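Local coordinates for protein thermostable carboxypeptidase 1 (Pyrococcus furiosus, PDB 1KA2) that removes amino acids one after another from the C-terminus of peptides, as a homodimeric, cobalt-dependent metallocarboxypeptidase of the M32 family, at residues L162-L167 with Y471-L476. Sequence-based numbering, arbitrary orientation.
Sequences LYEEGL and YPPKEL
Glu165 and Pro473 meet with the glutamate chain passing the CD corner of the proline ring at about a right angle, Glu165 CB lying 3.6 Å from Pro473 CD. CG of Glu165 lies anti to the backbone N (chi1 -169°) and the chain is extended beyond it, which carries the carboxylate on to Pro472: OE1 stands 4.1 Å from Pro472 CB and forms a salt bridge with Arg88 NE, while OE2 approaches Pro473 CD. An alanine at Glu165 would probably leave Arg88 without this mate and open a gap beside Pro472. Glu165 O lies 3.4 Å from both CG and CD of Pro473. A second carboxylate reaches the same ring at CB, where Glu164 OE2 comes within 3.7 Å; the Glu164 chain and the proline ring run past one another in opposite senses. That carboxylate is held from outside, OE2 by Ser294 OG and OE1 by Gly296 N, and its side chain lies about 8 Å from that of the cobalt ligand Glu299.

No direct hydrogen bond joins 162-167 to 471-476. A water does so instead, donating to Glu165 O (2.9 Å) and accepting from Lys474 N (2.7 Å), an N-H in the first turn of helix 473-481. From the same residue the extended side chain passes Gly166, Lys474 CE lying 3.5 Å from Gly166 O, before NZ pairs with Asp171. Gly166 is the third residue of the type II turn 164-167, closed by Leu167 N to Glu164 O, at phi 84°, where a side chain would jam against the preceding carbonyl.

The turn that follows helix 155-163 is therefore joined to helix 473-481 mainly by van der Waals contact of proline carbons with oxygens; partners outside satisfy the carboxylates and the ammonium, and the water supplies the polar link between backbones.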
loop_
_atom_site.group_PDB
_atom_site.type_symbol
_atom_site.label_atom_id
_atom_site.label_comp_id
_atom_site.label_asym_id
_atom_site.label_seq_id
_atom_site.Cartn_x
_atom_site.Cartn_y
_atom_site.Cartn_z
ATOM N N LEU A 162 2.736 14.829 -25.701
ATOM C CA LEU A 162 2.447 14.786 -24.275
ATOM C C LEU A 162 2.459 13.337 -23.799
ATOM O O LEU A 162 2.935 13.044 -22.707
ATOM C CB LEU A 162 1.060 15.380 -23.994
ATOM C CG LEU A 162 0.782 16.064 -22.649
ATOM C CD1 LEU A 162 -0.728 16.067 -22.387
ATOM C CD2 LEU A 162 1.507 15.351 -21.526
ATOM N N TYR A 163 1.938 12.439 -24.627
ATOM C CA TYR A 163 1.849 11.026 -24.268
ATOM C C TYR A 163 2.919 10.122 -24.857
ATOM O O TYR A 163 3.051 8.969 -24.446
ATOM C CB TYR A 163 0.472 10.489 -24.651
ATOM C CG TYR A 163 -0.642 11.253 -23.992
ATOM C CD1 TYR A 163 -1.354 12.227 -24.688
ATOM C CD2 TYR A 163 -0.949 11.044 -22.645
ATOM C CE1 TYR A 163 -2.346 12.980 -24.060
ATOM C CE2 TYR A 163 -1.940 11.794 -22.005
ATOM C CZ TYR A 163 -2.631 12.759 -22.720
ATOM O OH TYR A 163 -3.606 13.502 -22.095
ATOM N N GLU A 164 3.659 10.633 -25.833
ATOM C CA GLU A 164 4.726 9.869 -26.462
ATOM C C GLU A 164 5.805 10.861 -26.908
ATOM O O GLU A 164 5.743 11.438 -28.005
ATOM C CB GLU A 164 4.179 9.075 -27.652
ATOM C CG GLU A 164 5.183 8.118 -28.312
ATOM C CD GLU A 164 5.538 6.902 -27.458
ATOM O OE1 GLU A 164 4.765 6.572 -26.537
ATOM O OE2 GLU A 164 6.582 6.256 -27.722
ATOM N N GLU A 165 6.780 11.063 -26.026
ATOM C CA GLU A 165 7.877 11.990 -26.260
ATOM C C GLU A 165 8.391 11.951 -27.694
ATOM O O GLU A 165 8.850 10.913 -28.178
ATOM C CB GLU A 165 9.017 11.682 -25.289
ATOM C CG GLU A 165 10.114 12.737 -25.248
ATOM C CD GLU A 165 11.251 12.359 -24.312
ATOM O OE1 GLU A 165 12.191 13.167 -24.180
ATOM O OE2 GLU A 165 11.208 11.256 -23.713
ATOM N N GLY A 166 8.296 13.086 -28.380
ATOM C CA GLY A 166 8.775 13.157 -29.750
ATOM C C GLY A 166 7.817 12.693 -30.836
ATOM O O GLY A 166 8.145 12.773 -32.027
ATOM N N LEU A 167 6.640 12.204 -30.452
ATOM C CA LEU A 167 5.670 11.746 -31.442
ATOM C C LEU A 167 5.045 12.971 -32.126
ATOM O O LEU A 167 4.766 13.986 -31.478
ATOM C CB LEU A 167 4.590 10.885 -30.773
ATOM C CG LEU A 167 3.725 10.049 -31.720
ATOM C CD1 LEU A 167 4.609 9.059 -32.477
ATOM C CD2 LEU A 167 2.655 9.299 -30.935
ATOM N N TYR A 471 17.470 7.681 -23.434
ATOM C CA TYR A 471 17.229 8.291 -24.736
ATOM C C TYR A 471 15.742 8.438 -25.023
ATOM O O TYR A 471 14.929 7.673 -24.506
ATOM C CB TYR A 471 17.842 7.424 -25.843
ATOM C CG TYR A 471 19.269 6.989 -25.587
ATOM C CD1 TYR A 471 19.561 5.690 -25.163
ATOM C CD2 TYR A 471 20.332 7.875 -25.776
ATOM C CE1 TYR A 471 20.882 5.284 -24.940
ATOM C CE2 TYR A 471 21.651 7.480 -25.552
ATOM C CZ TYR A 471 21.916 6.186 -25.137
ATOM O OH TYR A 471 23.221 5.798 -24.937
ATOM N N PRO A 472 15.367 9.422 -25.860
ATOM C CA PRO A 472 13.951 9.610 -26.186
ATOM C C PRO A 472 13.505 8.364 -26.940
ATOM O O PRO A 472 14.343 7.615 -27.440
ATOM C CB PRO A 472 13.963 10.850 -27.080
ATOM C CG PRO A 472 15.189 11.602 -26.621
ATOM C CD PRO A 472 16.193 10.496 -26.444
ATOM N N PRO A 473 12.189 8.128 -27.044
ATOM C CA PRO A 473 11.686 6.944 -27.752
ATOM C C PRO A 473 12.340 6.674 -29.108
ATOM O O PRO A 473 12.831 5.575 -29.362
ATOM C CB PRO A 473 10.196 7.232 -27.890
ATOM C CG PRO A 473 9.900 8.023 -26.665
ATOM C CD PRO A 473 11.074 8.977 -26.586
ATOM N N LYS A 474 12.346 7.675 -29.978
ATOM C CA LYS A 474 12.925 7.493 -31.301
ATOM C C LYS A 474 14.411 7.171 -31.263
ATOM O O LYS A 474 14.848 6.186 -31.850
ATOM C CB LYS A 474 12.671 8.730 -32.158
ATOM C CG LYS A 474 11.209 8.884 -32.521
ATOM C CD LYS A 474 10.980 10.055 -33.436
ATOM C CE LYS A 474 9.523 10.136 -33.853
ATOM N NZ LYS A 474 9.326 11.131 -34.947
ATOM N N GLU A 475 15.184 7.988 -30.563
ATOM C CA GLU A 475 16.616 7.757 -30.471
ATOM C C GLU A 475 16.904 6.376 -29.874
ATOM O O GLU A 475 17.891 5.739 -30.223
ATOM C CB GLU A 475 17.272 8.864 -29.641
ATOM C CG GLU A 475 18.790 8.802 -29.619
ATOM C CD GLU A 475 19.422 10.026 -28.977
ATOM O OE1 GLU A 475 20.664 10.044 -28.844
ATOM O OE2 GLU A 475 18.680 10.968 -28.612
ATOM N N LEU A 476 16.028 5.905 -28.992
ATOM C CA LEU A 476 16.208 4.592 -28.380
ATOM C C LEU A 476 16.109 3.490 -29.427
ATOM O O LEU A 476 16.913 2.560 -29.428
ATOM C CB LEU A 476 15.160 4.351 -27.288
ATOM C CG LEU A 476 15.153 2.942 -26.683
ATOM C CD1 LEU A 476 16.547 2.575 -26.197
ATOM C CD2 LEU A 476 14.136 2.877 -25.541
HETATM O O HOH W 1 11.398 10.147 -29.338
#